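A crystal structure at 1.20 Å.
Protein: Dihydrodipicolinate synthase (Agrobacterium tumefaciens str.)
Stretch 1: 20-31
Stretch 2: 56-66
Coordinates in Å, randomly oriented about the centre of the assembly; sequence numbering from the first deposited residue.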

ATOM      1  N   THR B  20      -6.194 -20.517   0.601  1.00 12.02           N
ATOM      2  CA  THR B  20      -5.994 -20.262   2.042  1.00 11.48           C
ATOM      3  C   THR B  20      -4.561 -20.636   2.454  1.00  9.72           C
ATOM      4  O   THR B  20      -3.889 -21.396   1.764  1.00 10.44           O
ATOM      5  CB  THR B  20      -6.997 -21.019   2.899  1.00 12.37           C
ATOM      6  OG1 THR B  20      -6.817 -22.421   2.728  1.00 14.78           O
ATOM      7  CG2 THR B  20      -8.428 -20.635   2.529  1.00 14.87           C
ATOM      8  N   VAL B  21      -4.095 -20.100   3.570  1.00  8.84           N
ATOM      9  CA  VAL B  21      -2.760 -20.396   4.071  1.00  8.12           C
ATOM     10  C   VAL B  21      -2.699 -21.812   4.609  1.00  8.60           C
ATOM     11  O   VAL B  21      -3.582 -22.235   5.339  1.00  9.07           O
ATOM     12  CB  VAL B  21      -2.353 -19.347   5.117  1.00  8.04           C
ATOM     13  CG1 VAL B  21      -0.996 -19.733   5.803  1.00  9.37           C
ATOM     14  CG2 VAL B  21      -2.257 -17.969   4.475  1.00  9.48           C
ATOM     15  N   ASP B  22      -1.671 -22.557   4.227  1.00  8.20           N
ATOM     16  CA  ASP B  22      -1.397 -23.886   4.805  1.00  8.23           C
ATOM     17  C   ASP B  22      -0.609 -23.694   6.063  1.00  8.49           C
ATOM     18  O   ASP B  22       0.616 -23.651   6.070  1.00  8.30           O
ATOM     19  CB  ASP B  22      -0.665 -24.758   3.794  1.00  9.60           C
ATOM     20  CG  ASP B  22      -0.573 -26.200   4.211  1.00 11.36           C
ATOM     21  OD1 ASP B  22      -0.553 -26.473   5.410  1.00 10.57           O
ATOM     22  OD2 ASP B  22      -0.461 -27.076   3.325  1.00 16.51           O
ATOM     23  N   ILE B  23      -1.327 -23.517   7.159  1.00  8.30           N
ATOM     24  CA  ILE B  23      -0.683 -23.136   8.395  1.00  9.44           C
ATOM     25  C   ILE B  23       0.261 -24.226   8.920  1.00  8.60           C
ATOM     26  O   ILE B  23       1.355 -23.915   9.407  1.00  8.62           O
ATOM     27  CB  ILE B  23      -1.725 -22.730   9.466  1.00  9.39           C
ATOM     28  CG1 ILE B  23      -1.045 -22.153  10.699  1.00  9.99           C
ATOM     29  CG2 ILE B  23      -2.616 -23.914   9.892  1.00 13.65           C
ATOM     30  CD1 ILE B  23      -0.185 -20.954  10.456  1.00 10.75           C
ATOM     31  N   ASP B  24      -0.103 -25.497   8.773  1.00  9.95           N
ATOM     32  CA  ASP B  24       0.802 -26.543   9.235  1.00 10.47           C
ATOM     33  C   ASP B  24       2.092 -26.546   8.438  1.00  9.19           C
ATOM     34  O   ASP B  24       3.163 -26.700   9.036  1.00  9.87           O
ATOM     35  CB  ASP B  24       0.138 -27.937   9.166  1.00 13.16           C
ATOM     36  CG  ASP B  24      -1.021 -28.107  10.140  1.00 17.17           C
ATOM     37  OD1 ASP B  24      -1.177 -27.302  11.078  1.00 20.04           O
ATOM     38  OD2 ASP B  24      -1.756 -29.105   9.963  1.00 24.80           O
ATOM     39  N   ALA B  25       1.996 -26.402   7.130  1.00  9.24           N
ATOM     40  CA  ALA B  25       3.196 -26.352   6.284  1.00  9.09           C
ATOM     41  C   ALA B  25       4.046 -25.135   6.620  1.00  8.51           C
ATOM     42  O   ALA B  25       5.290 -25.215   6.625  1.00  8.38           O
ATOM     43  CB  ALA B  25       2.825 -26.314   4.805  1.00  9.68           C
ATOM     44  N   MET B  26       3.389 -24.023   6.960  1.00  6.80           N
ATOM     45  CA  MET B  26       4.107 -22.799   7.276  1.00  6.83           C
ATOM     46  C   MET B  26       4.907 -22.943   8.554  1.00  6.71           C
ATOM     47  O   MET B  26       6.077 -22.554   8.626  1.00  7.12           O
ATOM     48  CB  MET B  26       3.116 -21.650   7.355  1.00  6.31           C
ATOM     49  CG  MET B  26       3.764 -20.299   7.423  1.00  6.81           C
ATOM     50  SD  MET B  26       2.392 -18.935   7.401  1.00  2.76           S
ATOM     51  CE  MET B  26       3.516 -17.379   7.610  1.00  8.29           C
ATOM     52  N   ILE B  27       4.265 -23.523   9.565  1.00  7.17           N
ATOM     53  CA  ILE B  27       4.920 -23.740  10.841  1.00  7.62           C
ATOM     54  C   ILE B  27       6.069 -24.738  10.690  1.00  7.65           C
ATOM     55  O   ILE B  27       7.131 -24.562  11.249  1.00  7.65           O
ATOM     56  CB  ILE B  27       3.895 -24.184  11.905  1.00  7.89           C
ATOM     57  CG1 ILE B  27       3.006 -22.988  12.241  1.00  8.72           C
ATOM     58  CG2 ILE B  27       4.559 -24.734  13.127  1.00  9.34           C
ATOM     59  CD1 ILE B  27       1.738 -23.300  13.016  1.00 10.32           C
ATOM     60  N   ALA B  28       5.846 -25.806   9.938  1.00  7.56           N
ATOM     61  CA  ALA B  28       6.908 -26.802   9.714  1.00  8.49           C
ATOM     62  C   ALA B  28       8.120 -26.186   8.985  1.00  7.78           C
ATOM     63  O   ALA B  28       9.269 -26.481   9.317  1.00  7.85           O
ATOM     64  CB  ALA B  28       6.344 -28.017   8.943  1.00  9.18           C
ATOM     65  N   HIS B  29       7.839 -25.308   8.041  1.00  7.16           N
ATOM     66  CA  HIS B  29       8.897 -24.596   7.341  1.00  7.26           C
ATOM     67  C   HIS B  29       9.652 -23.672   8.291  1.00  6.91           C
ATOM     68  O   HIS B  29      10.882 -23.642   8.278  1.00  7.40           O
ATOM     69  CB  HIS B  29       8.314 -23.863   6.133  1.00  7.30           C
ATOM     70  CG  HIS B  29       9.316 -23.088   5.373  1.00  6.92           C
ATOM     71  ND1 HIS B  29      10.416 -23.668   4.790  1.00  7.19           N
ATOM     72  CD2 HIS B  29       9.360 -21.764   5.103  1.00  6.77           C
ATOM     73  CE1 HIS B  29      11.105 -22.707   4.190  1.00  6.42           C
ATOM     74  NE2 HIS B  29      10.496 -21.539   4.361  1.00  7.10           N
ATOM     75  N   ALA B  30       8.939 -22.963   9.147  1.00  6.92           N
ATOM     76  CA  ALA B  30       9.595 -22.136  10.154  1.00  7.11           C
ATOM     77  C   ALA B  30      10.505 -22.985  11.040  1.00  7.53           C
ATOM     78  O   ALA B  30      11.641 -22.615  11.319  1.00  7.42           O
ATOM     79  CB  ALA B  30       8.563 -21.410  10.996  1.00  7.21           C
ATOM     80  N   ARG B  31      10.011 -24.128  11.511  1.00  7.71           N
ATOM     81  CA  ARG B  31      10.813 -24.991  12.367  1.00  8.06           C
ATOM     82  C   ARG B  31      12.064 -25.466  11.644  1.00  8.32           C
ATOM     83  O   ARG B  31      13.138 -25.550  12.241  1.00  8.82           O
ATOM     84  CB  ARG B  31      10.014 -26.206  12.806  1.00  9.58           C
ATOM     85  CG  ARG B  31       8.934 -25.880  13.815  1.00 12.08           C
ATOM     86  CD  ARG B  31       9.484 -25.619  15.199  1.00 18.64           C
ATOM     87  NE  ARG B  31       8.422 -25.567  16.219  1.00 19.08           N
ATOM     88  CZ  ARG B  31       8.590 -25.128  17.468  1.00 20.30           C
ATOM     89  NH1 ARG B  31       7.554 -25.123  18.278  1.00 21.79           N
ATOM     90  NH2 ARG B  31       9.754 -24.693  17.920  1.00 19.77           N
ATOM     91  N   ARG B  56      -7.157 -10.244   9.277  1.00  6.51           N
ATOM     92  CA  ARG B  56      -7.608 -11.340  10.121  1.00  6.23           C
ATOM     93  C   ARG B  56      -6.725 -12.564   9.948  1.00  6.20           C
ATOM     94  O   ARG B  56      -6.366 -13.215  10.936  1.00  6.85           O
ATOM     95  CB  ARG B  56      -9.082 -11.685   9.841  1.00  7.02           C
ATOM     96  CG  ARG B  56     -10.025 -10.577  10.213  1.00  8.14           C
ATOM     97  CD  ARG B  56     -11.463 -10.926   9.949  1.00  8.63           C
ATOM     98  NE  ARG B  56     -11.812 -11.035   8.538  1.00  8.19           N
ATOM     99  CZ  ARG B  56     -12.216 -12.154   7.952  1.00  8.67           C
ATOM    100  NH1 ARG B  56     -12.188 -13.334   8.574  1.00  9.48           N
ATOM    101  NH2 ARG B  56     -12.655 -12.091   6.718  1.00  8.67           N
ATOM    102  N   GLU B  57      -6.303 -12.861   8.710  1.00  6.23           N
ATOM    103  CA  GLU B  57      -5.425 -13.984   8.491  1.00  6.56           C
ATOM    104  C   GLU B  57      -4.145 -13.897   9.311  1.00  6.42           C
ATOM    105  O   GLU B  57      -3.704 -14.887   9.901  1.00  6.56           O
ATOM    106  CB  GLU B  57      -5.050 -14.094   7.015  1.00  6.85           C
ATOM    107  CG  GLU B  57      -6.128 -14.605   6.124  1.00  7.49           C
ATOM    108  CD  GLU B  57      -5.699 -14.700   4.701  1.00  8.83           C
ATOM    109  OE1 GLU B  57      -4.988 -13.799   4.205  1.00  9.64           O
ATOM    110  OE2 GLU B  57      -6.084 -15.685   4.039  1.00 12.48           O
ATOM    111  N   ARG B  58      -3.550 -12.714   9.389  1.00  5.68           N
ATOM    112  CA  ARG B  58      -2.291 -12.603  10.119  1.00  6.35           C
ATOM    113  C   ARG B  58      -2.487 -12.886  11.605  1.00  6.18           C
ATOM    114  O   ARG B  58      -1.572 -13.377  12.255  1.00  7.01           O
ATOM    115  CB  ARG B  58      -1.654 -11.247   9.871  1.00  7.66           C
ATOM    116  CG  ARG B  58      -2.378 -10.050  10.378  1.00  7.39           C
ATOM    117  CD  ARG B  58      -1.646  -8.771   9.975  1.00  7.39           C
ATOM    118  NE  ARG B  58      -0.445  -8.545  10.790  1.00  7.54           N
ATOM    119  CZ  ARG B  58       0.774  -8.319  10.315  1.00  6.59           C
ATOM    120  NH1 ARG B  58       1.075  -8.346   9.027  1.00  6.90           N
ATOM    121  NH2 ARG B  58       1.737  -8.092  11.180  1.00  6.97           N
ATOM    122  N   GLN B  59      -3.653 -12.518  12.140  1.00  6.61           N
ATOM    123  CA  GLN B  59      -3.956 -12.791  13.547  1.00  6.92           C
ATOM    124  C   GLN B  59      -4.088 -14.283  13.794  1.00  6.26           C
ATOM    125  O   GLN B  59      -3.579 -14.804  14.778  1.00  6.89           O
ATOM    126  CB  GLN B  59      -5.213 -12.023  13.960  1.00  6.94           C
ATOM    127  CG  GLN B  59      -5.041 -10.509  13.863  1.00  8.05           C
ATOM    128  CD  GLN B  59      -6.318  -9.721  14.079  1.00  8.00           C
ATOM    129  OE1 GLN B  59      -7.395 -10.085  13.625  1.00  9.02           O
ATOM    130  NE2 GLN B  59      -6.167  -8.594  14.710  1.00 11.20           N
ATOM    131  N   ALA B  60      -4.760 -14.981  12.896  1.00  6.04           N
ATOM    132  CA  ALA B  60      -4.900 -16.423  12.981  1.00  6.52           C
ATOM    133  C   ALA B  60      -3.535 -17.103  12.879  1.00  5.94           C
ATOM    134  O   ALA B  60      -3.238 -18.026  13.615  1.00  6.53           O
ATOM    135  CB  ALA B  60      -5.852 -16.923  11.902  1.00  7.08           C
ATOM    136  N   ILE B  61      -2.696 -16.649  11.950  1.00  5.89           N
ATOM    137  CA  ILE B  61      -1.392 -17.241  11.743  1.00  6.12           C
ATOM    138  C   ILE B  61      -0.507 -17.045  12.966  1.00  6.54           C
ATOM    139  O   ILE B  61       0.116 -17.997  13.453  1.00  6.30           O
ATOM    140  CB  ILE B  61      -0.752 -16.678  10.467  1.00  5.98           C
ATOM    141  CG1 ILE B  61      -1.515 -17.168   9.228  1.00  6.62           C
ATOM    142  CG2 ILE B  61       0.723 -17.087  10.374  1.00  7.28           C
ATOM    143  CD1 ILE B  61      -1.240 -16.342   7.970  1.00  8.05           C
ATOM    144  N   LEU B  62      -0.443 -15.827  13.485  1.00  6.44           N
ATOM    145  CA  LEU B  62       0.402 -15.571  14.653  1.00  7.55           C
ATOM    146  C   LEU B  62      -0.052 -16.425  15.839  1.00  7.72           C
ATOM    147  O   LEU B  62       0.763 -17.021  16.549  1.00  7.30           O
ATOM    148  CB  LEU B  62       0.422 -14.080  14.996  1.00  7.64           C
ATOM    149  CG  LEU B  62       1.329 -13.700  16.165  1.00  9.07           C
ATOM    150  CD1 LEU B  62       2.775 -14.088  15.919  1.00 11.37           C
ATOM    151  CD2 LEU B  62       1.186 -12.218  16.448  1.00 11.34           C
ATOM    152  N   SER B  63      -1.358 -16.454  16.082  1.00  7.21           N
ATOM    153  CA  SER B  63      -1.900 -17.256  17.166  1.00  7.80           C
ATOM    154  C   SER B  63      -1.537 -18.727  16.983  1.00  7.73           C
ATOM    155  O   SER B  63      -1.175 -19.416  17.938  1.00  7.76           O
ATOM    156  CB  SER B  63      -3.409 -17.055  17.207  1.00  8.57           C
ATOM    157  OG  SER B  63      -3.991 -17.828  18.243  1.00 10.02           O
ATOM    158  N   SER B  64      -1.657 -19.245  15.768  1.00  7.52           N
ATOM    159  CA  SER B  64      -1.311 -20.637  15.503  1.00  7.97           C
ATOM    160  C   SER B  64       0.176 -20.922  15.699  1.00  6.93           C
ATOM    161  O   SER B  64       0.537 -21.980  16.231  1.00  7.21           O
ATOM    162  CB  SER B  64      -1.727 -21.030  14.099  1.00  7.79           C
ATOM    163  OG  SER B  64      -3.135 -21.024  13.945  1.00  9.48           O
ATOM    164  N   PHE B  65       1.035 -19.989  15.294  1.00  6.47           N
ATOM    165  CA  PHE B  65       2.478 -20.170  15.532  1.00  6.75           C
ATOM    166  C   PHE B  65       2.760 -20.301  17.014  1.00  7.01           C
ATOM    167  O   PHE B  65       3.547 -21.170  17.439  1.00  7.94           O
ATOM    168  CB  PHE B  65       3.259 -18.955  14.995  1.00  6.50           C
ATOM    169  CG  PHE B  65       3.858 -19.164  13.623  1.00  6.28           C
ATOM    170  CD1 PHE B  65       3.059 -19.245  12.495  1.00  7.07           C
ATOM    171  CD2 PHE B  65       5.246 -19.280  13.471  1.00  6.68           C
ATOM    172  CE1 PHE B  65       3.649 -19.472  11.250  1.00  7.20           C
ATOM    173  CE2 PHE B  65       5.810 -19.523  12.241  1.00  6.90           C
ATOM    174  CZ  PHE B  65       5.013 -19.620  11.122  1.00  7.10           C
ATOM    175  N   ILE B  66       2.136 -19.436  17.808  1.00  7.17           N
ATOM    176  CA  ILE B  66       2.374 -19.433  19.250  1.00  8.13           C
ATOM    177  C   ILE B  66       1.795 -20.694  19.897  1.00  8.39           C
ATOM    178  O   ILE B  66       2.448 -21.318  20.738  1.00  8.33           O
ATOM    179  CB  ILE B  66       1.871 -18.116  19.854  1.00  8.71           C
ATOM    180  CG1 ILE B  66       2.754 -16.982  19.314  1.00 10.60           C
ATOM    181  CG2 ILE B  66       1.912 -18.175  21.379  1.00 10.02           C
ATOM    182  CD1 ILE B  66       2.303 -15.568  19.664  1.00 11.63           C
TER
HETATM  183  O   HOH W   1      -5.762 -18.228   5.055  1.00 12.63           O

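What holds two helices together when no direct hydrogen bond passes between them? Packing does most of the work. The helix that begins at I23 and the helix that carries I61, S64 and F65 cross at 54°, their axes 10.4 Å apart at closest approach, and 425 Å² of surface, both sides summed, is buried between the stretches. The one polar link is a water that accepts from V21 N at 2.9 Å and donates to E57 OE2 at 2.8 Å. It joins the loop ahead of the first helix to the second, where the backbones stand too far apart to meet.

How does F65 come to fill the centre of the contact? Its CA-to-CB bond points sideways, so the ring must swing to reach the neighbouring helix. It does so with chi1 at -98°, between the usual wells, and the ring settles into a hole formed by I23, M26, I27 and A30. I27 covers one face: its CG1 lies 3.9 Å from the centroid of the F65 ring, 20° off the normal, a CH-pi contact. M26 takes the edge, with CG 3.9 Å from F65 CE1. Alanine suits the far end of the hole because its short side chain lets the ring come close, A30 CB lying 3.6 Å from F65 CE2.

Why does I23 differ in rotamer from I27 and I61? I23 points toward the second helix and combines t with p, which brings CG1 to 3.6 Å from S64 CB and CD1 to 4.0 Å from I61 CG2. I27 and I61 both start sideways and use m, t, so that their ends come nearer the partner. The CD1 of I27 reaches 3.7 Å from S64 O, while the CD1 of I61 lies 4.0 Å from V21 CG2. The small side chain of S64 leaves room for both I23 and I27 to approach. M26 is fully extended, t at all three chi angles; its flexible, unbranched chain carries SD to 3.9 Å from I61 CG2 while CG stays beside the ring.

How does the first helix present one side to the second? It begins just after D22, whose side chain is out of reach of the second stretch and serves as N-cap: with chi1 at t, its OD1 accepts from A25 N at 3.1 Å, satisfying an amide that the first turn would otherwise leave without a partner. From there I23, M26, I27 and A30 recur at spacings of three, one and three residues, which gathers them along one side of the helix, against I61, S64 and F65.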